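PDB 7CJ7: epimerase from Methylomonas sp. DH-1, which catalyses the manganese-dependent epimerization of ketoses at C3, working fastest on L-ribulose and more slowly on D-ribulose, D-allulose and D-fructose. Local coordinates for residues L70-A75 with D90-K95; V111-L116 with I149-V154; F181-T186 with Y209-E214; G195-V200 with F227-A232. All coordinates share one frame; numbering follows the deposited sequence.

Contact 1: L70-A75 with D90-K95; sequences LGLSAA and DELLRK. With SOL (L-sorbose), chain C.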
# COMPACT_ATOMS: atom_id res chain seq x y z
N LEU A 70 -16.60 -9.48 -0.31
CA LEU A 70 -16.17 -9.53 -1.72
C LEU A 70 -15.59 -8.18 -2.11
O LEU A 70 -15.69 -7.24 -1.33
CB LEU A 70 -17.36 -9.92 -2.60
CG LEU A 70 -18.53 -8.94 -2.57
CD1 LEU A 70 -18.29 -7.79 -3.54
CD2 LEU A 70 -19.83 -9.64 -2.88
N GLY A 71 -14.91 -8.17 -3.24
CA GLY A 71 -14.58 -6.96 -3.99
C GLY A 71 -15.22 -7.04 -5.36
O GLY A 71 -15.30 -8.14 -5.91
N LEU A 72 -15.69 -5.92 -5.89
CA LEU A 72 -16.16 -5.90 -7.30
C LEU A 72 -14.94 -5.87 -8.22
O LEU A 72 -13.82 -5.76 -7.73
CB LEU A 72 -17.08 -4.70 -7.49
CG LEU A 72 -18.29 -4.67 -6.55
CD1 LEU A 72 -19.02 -3.35 -6.67
CD2 LEU A 72 -19.23 -5.83 -6.85
N SER A 73 -15.16 -5.99 -9.52
CA SER A 73 -14.11 -5.90 -10.57
C SER A 73 -14.51 -4.80 -11.55
O SER A 73 -15.59 -4.20 -11.35
CB SER A 73 -13.94 -7.23 -11.25
OG SER A 73 -15.09 -7.53 -12.01
N ALA A 74 -13.65 -4.50 -12.53
CA ALA A 74 -13.93 -3.48 -13.57
C ALA A 74 -15.31 -3.76 -14.19
O ALA A 74 -16.06 -2.81 -14.40
CB ALA A 74 -12.84 -3.47 -14.61
N ALA A 75 -15.65 -5.02 -14.42
CA ALA A 75 -16.89 -5.41 -15.14
C ALA A 75 -18.14 -5.13 -14.28
O ALA A 75 -19.24 -5.04 -14.86
CB ALA A 75 -16.80 -6.86 -15.54
N ASP A 90 -24.82 -4.27 -9.40
CA ASP A 90 -26.06 -4.41 -8.60
C ASP A 90 -26.45 -5.89 -8.58
O ASP A 90 -26.80 -6.41 -7.50
CB ASP A 90 -27.22 -3.57 -9.16
CG ASP A 90 -27.13 -2.06 -8.92
OD1 ASP A 90 -26.20 -1.62 -8.20
OD2 ASP A 90 -27.98 -1.33 -9.49
N GLU A 91 -26.37 -6.55 -9.74
CA GLU A 91 -26.76 -7.98 -9.93
C GLU A 91 -25.83 -8.88 -9.12
O GLU A 91 -26.33 -9.75 -8.39
CB GLU A 91 -26.78 -8.31 -11.41
CG GLU A 91 -27.05 -9.77 -11.72
CD GLU A 91 -26.86 -10.11 -13.19
OE1 GLU A 91 -25.71 -10.06 -13.69
OE2 GLU A 91 -27.87 -10.40 -13.84
N LEU A 92 -24.51 -8.65 -9.19
CA LEU A 92 -23.54 -9.43 -8.38
C LEU A 92 -23.85 -9.24 -6.89
O LEU A 92 -23.85 -10.23 -6.14
CB LEU A 92 -22.11 -9.00 -8.72
CG LEU A 92 -21.01 -9.94 -8.19
CD1 LEU A 92 -19.76 -9.84 -9.04
CD2 LEU A 92 -20.70 -9.63 -6.74
N LEU A 93 -24.10 -8.01 -6.44
CA LEU A 93 -24.32 -7.75 -4.99
C LEU A 93 -25.63 -8.41 -4.52
O LEU A 93 -25.67 -8.93 -3.37
CB LEU A 93 -24.31 -6.24 -4.76
CG LEU A 93 -22.94 -5.58 -4.94
CD1 LEU A 93 -23.10 -4.07 -5.08
CD2 LEU A 93 -22.00 -5.94 -3.80
N ARG A 94 -26.66 -8.42 -5.36
CA ARG A 94 -27.93 -9.12 -5.04
C ARG A 94 -27.65 -10.62 -4.88
O ARG A 94 -28.11 -11.21 -3.90
CB ARG A 94 -29.00 -8.82 -6.11
CG ARG A 94 -29.61 -7.43 -6.02
CD ARG A 94 -30.91 -7.36 -6.79
NE ARG A 94 -30.72 -7.72 -8.19
CZ ARG A 94 -30.39 -6.86 -9.15
NH1 ARG A 94 -30.27 -5.58 -8.88
NH2 ARG A 94 -30.21 -7.29 -10.39
N LYS A 95 -26.88 -11.20 -5.80
CA LYS A 95 -26.57 -12.66 -5.76
C LYS A 95 -25.77 -12.97 -4.49
O LYS A 95 -26.07 -14.00 -3.84
CB LYS A 95 -25.80 -13.09 -7.01
CG LYS A 95 -25.51 -14.58 -7.09
CD LYS A 95 -26.77 -15.43 -7.21
CE LYS A 95 -26.47 -16.91 -7.15
NZ LYS A 95 -27.72 -17.71 -7.16
C1 SOL C . -8.62 -6.45 0.75
O1 SOL C . -7.34 -5.86 0.89
C2 SOL C . -9.21 -6.81 2.07
O2 SOL C . -8.83 -6.26 3.09
C3 SOL C . -10.27 -7.90 2.11
O3 SOL C . -11.03 -7.82 3.30
C4 SOL C . -11.18 -7.84 0.89
O4 SOL C . -11.87 -6.59 0.86
C5 SOL C . -12.22 -8.96 0.85
O5 SOL C . -13.13 -8.72 -0.22
C6 SOL C . -11.63 -10.34 0.68
O6 SOL C . -12.65 -11.34 0.69

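Contact 2: V111-L116 with I149-V154; sequences VIYCAL and IDLEVV. With MN (manganese (II) ion), chain D; SOL (L-sorbose), chain C.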
# COMPACT_ATOMS: atom_id res chain seq x y z
N VAL A 111 -15.04 -4.70 0.03
CA VAL A 111 -15.03 -3.59 -0.95
C VAL A 111 -16.22 -3.79 -1.88
O VAL A 111 -16.04 -4.21 -3.04
CB VAL A 111 -13.67 -3.52 -1.67
CG1 VAL A 111 -13.63 -2.36 -2.65
CG2 VAL A 111 -12.55 -3.39 -0.65
N ILE A 112 -17.42 -3.50 -1.36
CA ILE A 112 -18.71 -3.78 -2.05
C ILE A 112 -19.17 -2.52 -2.79
O ILE A 112 -20.19 -2.61 -3.47
CB ILE A 112 -19.76 -4.27 -1.05
CG1 ILE A 112 -19.91 -3.32 0.15
CG2 ILE A 112 -19.45 -5.69 -0.59
CD1 ILE A 112 -21.04 -3.70 1.08
N TYR A 113 -18.45 -1.41 -2.66
CA TYR A 113 -18.89 -0.07 -3.13
C TYR A 113 -18.07 0.39 -4.34
O TYR A 113 -18.33 1.48 -4.86
CB TYR A 113 -18.78 0.93 -1.98
CG TYR A 113 -17.40 0.96 -1.37
CD1 TYR A 113 -16.41 1.77 -1.91
CD2 TYR A 113 -17.07 0.15 -0.30
CE1 TYR A 113 -15.13 1.79 -1.39
CE2 TYR A 113 -15.80 0.17 0.25
CZ TYR A 113 -14.82 0.98 -0.31
OH TYR A 113 -13.56 1.01 0.21
N CYS A 114 -17.13 -0.43 -4.81
CA CYS A 114 -16.28 -0.10 -5.98
C CYS A 114 -15.51 -1.34 -6.45
O CYS A 114 -15.59 -2.39 -5.78
CB CYS A 114 -15.30 1.01 -5.65
SG CYS A 114 -14.00 0.48 -4.52
N ALA A 115 -14.78 -1.22 -7.55
CA ALA A 115 -13.84 -2.26 -8.01
C ALA A 115 -12.66 -2.31 -7.03
O ALA A 115 -12.08 -1.25 -6.71
CB ALA A 115 -13.38 -1.99 -9.42
N LEU A 116 -12.35 -3.50 -6.52
CA LEU A 116 -11.17 -3.72 -5.65
C LEU A 116 -9.94 -3.70 -6.55
O LEU A 116 -9.87 -4.55 -7.46
CB LEU A 116 -11.31 -5.07 -4.94
CG LEU A 116 -10.15 -5.46 -4.03
CD1 LEU A 116 -10.02 -4.50 -2.88
CD2 LEU A 116 -10.31 -6.88 -3.52
N ILE A 149 -24.87 -4.49 5.74
CA ILE A 149 -23.70 -4.32 4.84
C ILE A 149 -22.66 -3.46 5.57
O ILE A 149 -23.04 -2.49 6.25
CB ILE A 149 -24.09 -3.76 3.47
CG1 ILE A 149 -24.55 -2.31 3.52
CG2 ILE A 149 -25.14 -4.67 2.84
CD1 ILE A 149 -24.76 -1.71 2.14
N ASP A 150 -21.40 -3.85 5.45
CA ASP A 150 -20.27 -3.17 6.12
C ASP A 150 -19.27 -2.80 5.02
O ASP A 150 -18.73 -3.71 4.35
CB ASP A 150 -19.68 -4.07 7.21
CG ASP A 150 -20.74 -4.77 8.04
OD1 ASP A 150 -21.24 -4.15 9.01
OD2 ASP A 150 -21.07 -5.94 7.69
N LEU A 151 -19.05 -1.51 4.83
CA LEU A 151 -18.22 -0.96 3.73
C LEU A 151 -16.78 -0.87 4.23
O LEU A 151 -16.50 -0.07 5.16
CB LEU A 151 -18.79 0.40 3.33
CG LEU A 151 -20.10 0.37 2.55
CD1 LEU A 151 -21.26 -0.18 3.36
CD2 LEU A 151 -20.43 1.76 2.06
N GLU A 152 -15.90 -1.70 3.67
CA GLU A 152 -14.50 -1.80 4.13
C GLU A 152 -13.69 -0.65 3.55
O GLU A 152 -13.52 -0.57 2.32
CB GLU A 152 -13.89 -3.14 3.74
CG GLU A 152 -12.59 -3.39 4.45
CD GLU A 152 -11.96 -4.72 4.10
OE1 GLU A 152 -12.48 -5.41 3.17
OE2 GLU A 152 -10.97 -5.07 4.75
N VAL A 153 -13.15 0.19 4.42
CA VAL A 153 -12.15 1.24 4.08
C VAL A 153 -10.85 0.53 3.72
O VAL A 153 -10.34 -0.24 4.54
CB VAL A 153 -11.98 2.21 5.26
CG1 VAL A 153 -10.91 3.24 4.96
CG2 VAL A 153 -13.31 2.86 5.61
N VAL A 154 -10.32 0.76 2.53
CA VAL A 154 -9.06 0.10 2.14
C VAL A 154 -8.09 1.16 1.64
O VAL A 154 -8.50 2.33 1.44
CB VAL A 154 -9.28 -1.02 1.10
CG1 VAL A 154 -10.10 -2.16 1.67
CG2 VAL A 154 -9.91 -0.46 -0.17
MN MN D . -9.81 -6.78 4.91
C1 SOL C . -8.62 -6.45 0.75
O1 SOL C . -7.34 -5.86 0.89
C2 SOL C . -9.21 -6.81 2.07
O2 SOL C . -8.83 -6.26 3.09
C3 SOL C . -10.27 -7.90 2.11
O3 SOL C . -11.03 -7.82 3.30
C4 SOL C . -11.18 -7.84 0.89
O4 SOL C . -11.87 -6.59 0.86
C5 SOL C . -12.22 -8.96 0.85
O5 SOL C . -13.13 -8.72 -0.22
C6 SOL C . -11.63 -10.34 0.68
O6 SOL C . -12.65 -11.34 0.69

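Contact 3: F181-T186 with Y209-E214; sequences FLHLDT and YVHIGE. With MN (manganese (II) ion), chain D; SOL (L-sorbose), chain C.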
# COMPACT_ATOMS: atom_id res chain seq x y z
N PHE A 181 -22.93 -0.01 7.59
CA PHE A 181 -21.91 0.22 8.64
C PHE A 181 -20.54 0.42 8.00
O PHE A 181 -20.32 0.06 6.82
CB PHE A 181 -21.86 -0.95 9.62
CG PHE A 181 -23.11 -1.14 10.42
CD1 PHE A 181 -24.16 -1.91 9.92
CD2 PHE A 181 -23.25 -0.56 11.67
CE1 PHE A 181 -25.32 -2.08 10.66
CE2 PHE A 181 -24.41 -0.73 12.40
CZ PHE A 181 -25.44 -1.49 11.89
N LEU A 182 -19.63 0.97 8.80
CA LEU A 182 -18.19 1.06 8.46
C LEU A 182 -17.53 -0.28 8.80
O LEU A 182 -17.93 -0.95 9.78
CB LEU A 182 -17.57 2.20 9.28
CG LEU A 182 -16.15 2.58 8.90
CD1 LEU A 182 -16.15 3.28 7.55
CD2 LEU A 182 -15.54 3.46 9.97
N HIS A 183 -16.56 -0.66 8.00
CA HIS A 183 -15.72 -1.86 8.21
C HIS A 183 -14.27 -1.38 8.21
O HIS A 183 -13.86 -0.75 7.22
CB HIS A 183 -16.09 -2.89 7.13
CG HIS A 183 -15.21 -4.08 7.03
ND1 HIS A 183 -15.40 -5.03 6.03
CD2 HIS A 183 -14.13 -4.48 7.74
CE1 HIS A 183 -14.48 -5.96 6.14
NE2 HIS A 183 -13.69 -5.66 7.20
N LEU A 184 -13.54 -1.58 9.31
CA LEU A 184 -12.13 -1.15 9.43
C LEU A 184 -11.24 -2.39 9.41
O LEU A 184 -11.67 -3.45 9.90
CB LEU A 184 -11.92 -0.35 10.71
CG LEU A 184 -12.53 1.06 10.71
CD1 LEU A 184 -12.30 1.71 12.06
CD2 LEU A 184 -11.93 1.92 9.60
N ASP A 185 -10.06 -2.24 8.83
CA ASP A 185 -9.07 -3.33 8.63
C ASP A 185 -7.70 -2.79 9.05
O ASP A 185 -7.25 -1.80 8.45
CB ASP A 185 -9.12 -3.80 7.17
CG ASP A 185 -8.13 -4.91 6.85
OD1 ASP A 185 -7.04 -4.90 7.40
OD2 ASP A 185 -8.49 -5.76 6.03
N THR A 186 -7.08 -3.39 10.06
CA THR A 186 -5.84 -2.83 10.67
C THR A 186 -4.73 -2.73 9.62
O THR A 186 -3.89 -1.82 9.74
CB THR A 186 -5.40 -3.64 11.90
OG1 THR A 186 -5.21 -5.00 11.53
CG2 THR A 186 -6.41 -3.54 13.02
N TYR A 209 -17.95 -3.94 11.54
CA TYR A 209 -17.11 -5.11 11.14
C TYR A 209 -15.63 -4.72 11.24
O TYR A 209 -15.26 -3.57 10.95
CB TYR A 209 -17.48 -5.56 9.73
CG TYR A 209 -17.31 -7.04 9.44
CD1 TYR A 209 -16.06 -7.59 9.18
CD2 TYR A 209 -18.40 -7.88 9.40
CE1 TYR A 209 -15.91 -8.94 8.92
CE2 TYR A 209 -18.27 -9.23 9.13
CZ TYR A 209 -17.02 -9.77 8.88
OH TYR A 209 -16.89 -11.12 8.60
N VAL A 210 -14.80 -5.69 11.62
CA VAL A 210 -13.35 -5.49 11.85
C VAL A 210 -12.56 -6.63 11.21
O VAL A 210 -12.92 -7.81 11.42
CB VAL A 210 -13.04 -5.37 13.35
CG1 VAL A 210 -11.55 -5.50 13.60
CG2 VAL A 210 -13.59 -4.09 13.94
N HIS A 211 -11.54 -6.26 10.45
CA HIS A 211 -10.45 -7.17 10.01
C HIS A 211 -9.19 -6.88 10.80
O HIS A 211 -8.78 -5.69 10.91
CB HIS A 211 -10.19 -7.06 8.51
CG HIS A 211 -11.20 -7.78 7.70
ND1 HIS A 211 -11.15 -7.79 6.32
CD2 HIS A 211 -12.28 -8.52 8.05
CE1 HIS A 211 -12.12 -8.54 5.85
NE2 HIS A 211 -12.85 -8.98 6.89
N ILE A 212 -8.57 -7.96 11.29
CA ILE A 212 -7.26 -7.95 11.97
C ILE A 212 -6.25 -8.50 10.96
O ILE A 212 -6.32 -9.71 10.65
CB ILE A 212 -7.29 -8.76 13.27
CG1 ILE A 212 -8.38 -8.26 14.23
CG2 ILE A 212 -5.92 -8.78 13.93
CD1 ILE A 212 -8.27 -6.79 14.57
N GLY A 213 -5.40 -7.62 10.44
CA GLY A 213 -4.29 -7.96 9.54
C GLY A 213 -3.01 -7.29 9.99
O GLY A 213 -3.04 -6.10 10.36
N GLU A 214 -1.90 -8.02 9.97
CA GLU A 214 -0.57 -7.44 10.27
C GLU A 214 -0.18 -6.51 9.10
O GLU A 214 -0.82 -6.57 8.03
CB GLU A 214 0.44 -8.56 10.52
CG GLU A 214 1.78 -8.09 11.07
CD GLU A 214 1.74 -7.11 12.24
OE1 GLU A 214 1.90 -7.56 13.40
OE2 GLU A 214 1.60 -5.89 11.98
MN MN D . -9.81 -6.78 4.91
C1 SOL C . -8.62 -6.45 0.75
O1 SOL C . -7.34 -5.86 0.89
C2 SOL C . -9.21 -6.81 2.07
O2 SOL C . -8.83 -6.26 3.09
C3 SOL C . -10.27 -7.90 2.11
O3 SOL C . -11.03 -7.82 3.30
C4 SOL C . -11.18 -7.84 0.89
O4 SOL C . -11.87 -6.59 0.86
C5 SOL C . -12.22 -8.96 0.85
O5 SOL C . -13.13 -8.72 -0.22
C6 SOL C . -11.63 -10.34 0.68
O6 SOL C . -12.65 -11.34 0.69

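Contact 4: G195-V200 with F227-A232; sequences GMAKSV and FASFFA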
# COMPACT_ATOMS: atom_id res chain seq x y z
N GLY A 195 -2.88 7.38 13.27
CA GLY A 195 -2.95 6.51 14.45
C GLY A 195 -4.13 5.56 14.36
O GLY A 195 -4.99 5.73 13.45
N MET A 196 -4.23 4.61 15.28
CA MET A 196 -5.17 3.47 15.13
C MET A 196 -6.45 3.69 15.94
O MET A 196 -7.26 2.75 15.99
CB MET A 196 -4.49 2.17 15.54
CG MET A 196 -3.22 1.87 14.75
SD MET A 196 -3.55 1.50 13.01
CE MET A 196 -4.49 -0.02 13.21
N ALA A 197 -6.67 4.88 16.52
CA ALA A 197 -7.81 5.14 17.44
C ALA A 197 -8.85 6.08 16.81
O ALA A 197 -10.04 5.84 17.04
CB ALA A 197 -7.31 5.70 18.76
N LYS A 198 -8.40 7.13 16.11
CA LYS A 198 -9.23 8.28 15.67
C LYS A 198 -10.50 7.80 14.97
O LYS A 198 -11.61 8.27 15.34
CB LYS A 198 -8.36 9.19 14.78
CG LYS A 198 -8.95 10.53 14.38
CD LYS A 198 -7.90 11.44 13.76
CE LYS A 198 -8.45 12.64 13.01
NZ LYS A 198 -9.11 13.61 13.91
N SER A 199 -10.39 6.92 13.97
CA SER A 199 -11.54 6.47 13.14
C SER A 199 -12.48 5.60 13.96
O SER A 199 -13.71 5.69 13.76
CB SER A 199 -11.07 5.77 11.90
OG SER A 199 -10.71 6.73 10.92
N VAL A 200 -11.94 4.77 14.85
CA VAL A 200 -12.75 3.86 15.70
C VAL A 200 -13.60 4.73 16.64
O VAL A 200 -14.79 4.49 16.74
CB VAL A 200 -11.88 2.88 16.50
CG1 VAL A 200 -12.69 2.13 17.54
CG2 VAL A 200 -11.15 1.92 15.58
N PHE A 227 -1.33 -2.76 17.47
CA PHE A 227 -2.54 -3.47 17.94
C PHE A 227 -2.95 -2.97 19.33
O PHE A 227 -4.16 -2.96 19.60
CB PHE A 227 -2.33 -4.99 17.91
CG PHE A 227 -2.38 -5.55 16.52
CD1 PHE A 227 -3.54 -5.50 15.78
CD2 PHE A 227 -1.25 -6.12 15.95
CE1 PHE A 227 -3.58 -6.02 14.49
CE2 PHE A 227 -1.30 -6.65 14.67
CZ PHE A 227 -2.46 -6.58 13.94
N ALA A 228 -2.00 -2.55 20.16
CA ALA A 228 -2.30 -2.06 21.53
C ALA A 228 -3.26 -0.87 21.42
O ALA A 228 -4.27 -0.85 22.17
CB ALA A 228 -1.03 -1.69 22.26
N SER A 229 -2.97 0.07 20.53
CA SER A 229 -3.77 1.29 20.28
C SER A 229 -5.13 0.90 19.70
O SER A 229 -6.16 1.43 20.16
CB SER A 229 -3.03 2.25 19.39
OG SER A 229 -3.79 3.42 19.19
N PHE A 230 -5.13 -0.00 18.73
CA PHE A 230 -6.37 -0.40 18.03
C PHE A 230 -7.33 -1.09 19.02
O PHE A 230 -8.51 -0.71 19.05
CB PHE A 230 -6.07 -1.32 16.86
CG PHE A 230 -7.31 -1.69 16.10
CD1 PHE A 230 -8.02 -0.72 15.42
CD2 PHE A 230 -7.80 -2.98 16.13
CE1 PHE A 230 -9.17 -1.05 14.72
CE2 PHE A 230 -8.96 -3.31 15.43
CZ PHE A 230 -9.64 -2.34 14.74
N PHE A 231 -6.87 -2.09 19.77
CA PHE A 231 -7.77 -2.84 20.69
C PHE A 231 -8.23 -1.94 21.84
O PHE A 231 -9.37 -2.09 22.31
CB PHE A 231 -7.12 -4.15 21.14
CG PHE A 231 -7.08 -5.20 20.06
CD1 PHE A 231 -8.26 -5.68 19.50
CD2 PHE A 231 -5.88 -5.70 19.60
CE1 PHE A 231 -8.23 -6.65 18.51
CE2 PHE A 231 -5.85 -6.68 18.62
CZ PHE A 231 -7.03 -7.15 18.08
N ALA A 232 -7.40 -1.00 22.27
CA ALA A 232 -7.79 0.00 23.29
C ALA A 232 -8.98 0.82 22.78
O ALA A 232 -9.95 1.03 23.54
CB ALA A 232 -6.61 0.87 23.65

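Contact 1: L70-A75 with D90-K95
Four leucines, Leu70 and Leu72 from a strand and Leu92 and Leu93 from a helix, make this contact, a piece of the layer between barrel and outer helices in a TIM barrel. Strand 65-72 and helix 83-102 are the first two elements of a beta-alpha-beta unit, and their short axes run at 168°, nearly antiparallel, 10.2 Å apart at closest approach. That spacing is bridged by apolar side-chain carbons, chiefly methyls, with no hydrogen bond across.

The main bump on the helix is CD2 of Leu92. It enters the hollow between the two strand leucines, 4.0 Å from Leu70 CD2 and 4.1 Å from Leu72 CD2, and the Leu92 side chain slides past both in the opposite direction. Leu93 packs differently, crossing each strand leucine at about a right angle. Its CD2 meets Leu70 CD1 at 4.2 Å. A chi1 of 62° sets CG of Leu70 between backbone N and carbonyl carbon, and from there CD1 goes to Leu93 and CD2 to Leu92.

Leu93 also packs on Ile112 of the next strand and on Met135 and Leu138 of helix 125-143, which continues the apolar layer. The backbone of Leu70 and Gly71 borders the sugar pocket, where O5 of L-sorbose lies 3.5 Å from Gly71 N. Back in the leucine layer, Leu72 CD2 sits 4.1 Å from Leu93 CD2.

Contact 2: V111-L116 with I149-V154
Tyr113 reaches back to the backbone of Glu152 from a turn in which the chain leaves strand 107-112 of the TIM barrel, changing direction at Val111, Tyr113 and Cys114. The neighbouring strand 148-152 belongs to the same beta-alpha-beta unit, with helix 125-143 between, and the closest CA pair is Val111 with Glu152, 5.4 Å apart.

The polar part across the segments is one hydrogen bond, from Tyr113 OH to Glu152 O at 2.6 Å. The acceptor lies at the ring edge, in the plane of the phenol; seen from the carbonyl, the donor is tilted 24° out of the peptide plane. A phenylalanine in place of Tyr113 would probably leave the carbonyl oxygen of Glu152 without this donor, and so hold the backbone beneath a metal ligand less firmly.

In the apolar part, Ile112 CD1 touches Ile149 CB at 3.9 Å and also approaches Leu151 CD1, while Tyr113 CD2 packs on Leu151 CB at 4.0 Å. At the far end of 149-154, Val111 CG2 meets Val154 CG1 at 3.6 Å. Met135 of helix 125-143 lies against Ile112, Tyr113 and Leu151 from outside the barrel.

Metal and sugar contacts centre on Glu152, an active-site proton donor/acceptor by similarity. Its CG is anti to the backbone N (chi1 -167°), and the chain runs on extended into the pocket. One carboxylate oxygen, OE2, binds manganese at 2.1 Å beside Asp185, His211 and Glu246; the other, OE1, accepts a hydrogen bond from L-sorbose O4 at 2.7 Å.

Contact 3: F181-T186 with Y209-E214
The His183 ring presents one face to Tyr209 and its NE2 edge to the face of His211, with NE2 of His183 standing 3.2 Å above the centre of the His211 ring. The two imidazole planes stand at 85°, an edge-to-face pair; in a second such pair Tyr209 CD1 is 3.6 Å from His183 NE2. His183 ND1 is hydrogen-bonded to Gly110 N, which would hold the rotation of the ring. An alanine at His183 would probably open a gap beneath the His211 ring, leaving that metal ligand freer to tilt.

These rings lie inside the TIM barrel, on adjacent parallel strands 180-185 and 207-212. The backbone pairing is tight in the middle, where His211 N donates to Leu184 O at 2.9 Å (167° at the hydrogen). Just past the strands, Thr186 OG1 donates to Gly213 O at 2.7 Å. At the start of the pairing the Tyr209 N to Leu182 O bond is weak. The face with Leu184 and Val210 is looser.

Toward the pocket, Asp185 OD2 and His211 ND1 bind manganese at 2.0 and 2.2 Å, together with O2 and O3 of L-sorbose. Asp185 OD1 caps Tyr187 N, and Glu41 takes a hydrogen bond from His211 NE2.

Contact 4: G195-V200 with F227-A232
Met196 and Phe230 meet through different first torsions: CG of Met196 is anti to its carbonyl carbon (chi1 -58°), whereas CG of Phe230 is anti to its backbone N (chi1 -178°). The methionine chain then bends at chi2 and chi3, which brings CE back to 4.2 Å from Phe230 CB. Met196 CB itself is 4.1 Å from Phe230 CB. Met196 CA and Phe230 CA are only 5.0 Å apart, so the loop before helix 198-203 lies close against helix 227-236.

Phe230 carries the helix side of the contact. Its ring is approached at the edge, near the ring plane, by the carbonyl oxygen of Met196, where Met196 O is 3.6 Å from Phe230 CD1. This oxygen is buried here and has no hydrogen-bonding partner in the model, so the ring edge is its neighbour in place of a donor. Four residues on, in the first turn of helix 198-203, Val200 crosses Phe230 at about a right angle, with Val200 CG2 3.7 Å from Phe230 CE1.

At the more open margin stands Ser229. Its OG is anti to the backbone N and lies 3.9 Å from Met196 CB, a packing contact with no hydrogen bond across the segments.

The contact is plain packing in the outer layer of the barrel, about 11 Å from the manganese ion at the Phe230 side chain. Met189 of helix 186-192 touches both Met196 and Phe230, Val200 extends to Ala233 and Leu234 farther along helix 227-236, and Phe230 rests inward on Val210 and Ile212 of strand 207-212.

How the contacts relate
From the N terminus, contact 1 closes first, a short loop from strand 65-72 to the following helix 83-102. Contact 2 opens after it and closes a longer excursion through helix 125-143, joining strands 107-112 and 148-152. The two touch through a probable hydrogen bond between Leu72 O and Leu116 N. Contact 3 is again in series, bringing strand 180-185 beside 207-212; Phe181 pairs with Ile149 and Leu151 to continue the sheet from contact 2, and both contacts supply manganese ligands. Contact 4 crosses contact 3, since 195-200 lies inside its loop and 227-232 beyond, and ties helix 227-236 to the start of helix 186-192, where Phe227 and Phe230 touch Thr186.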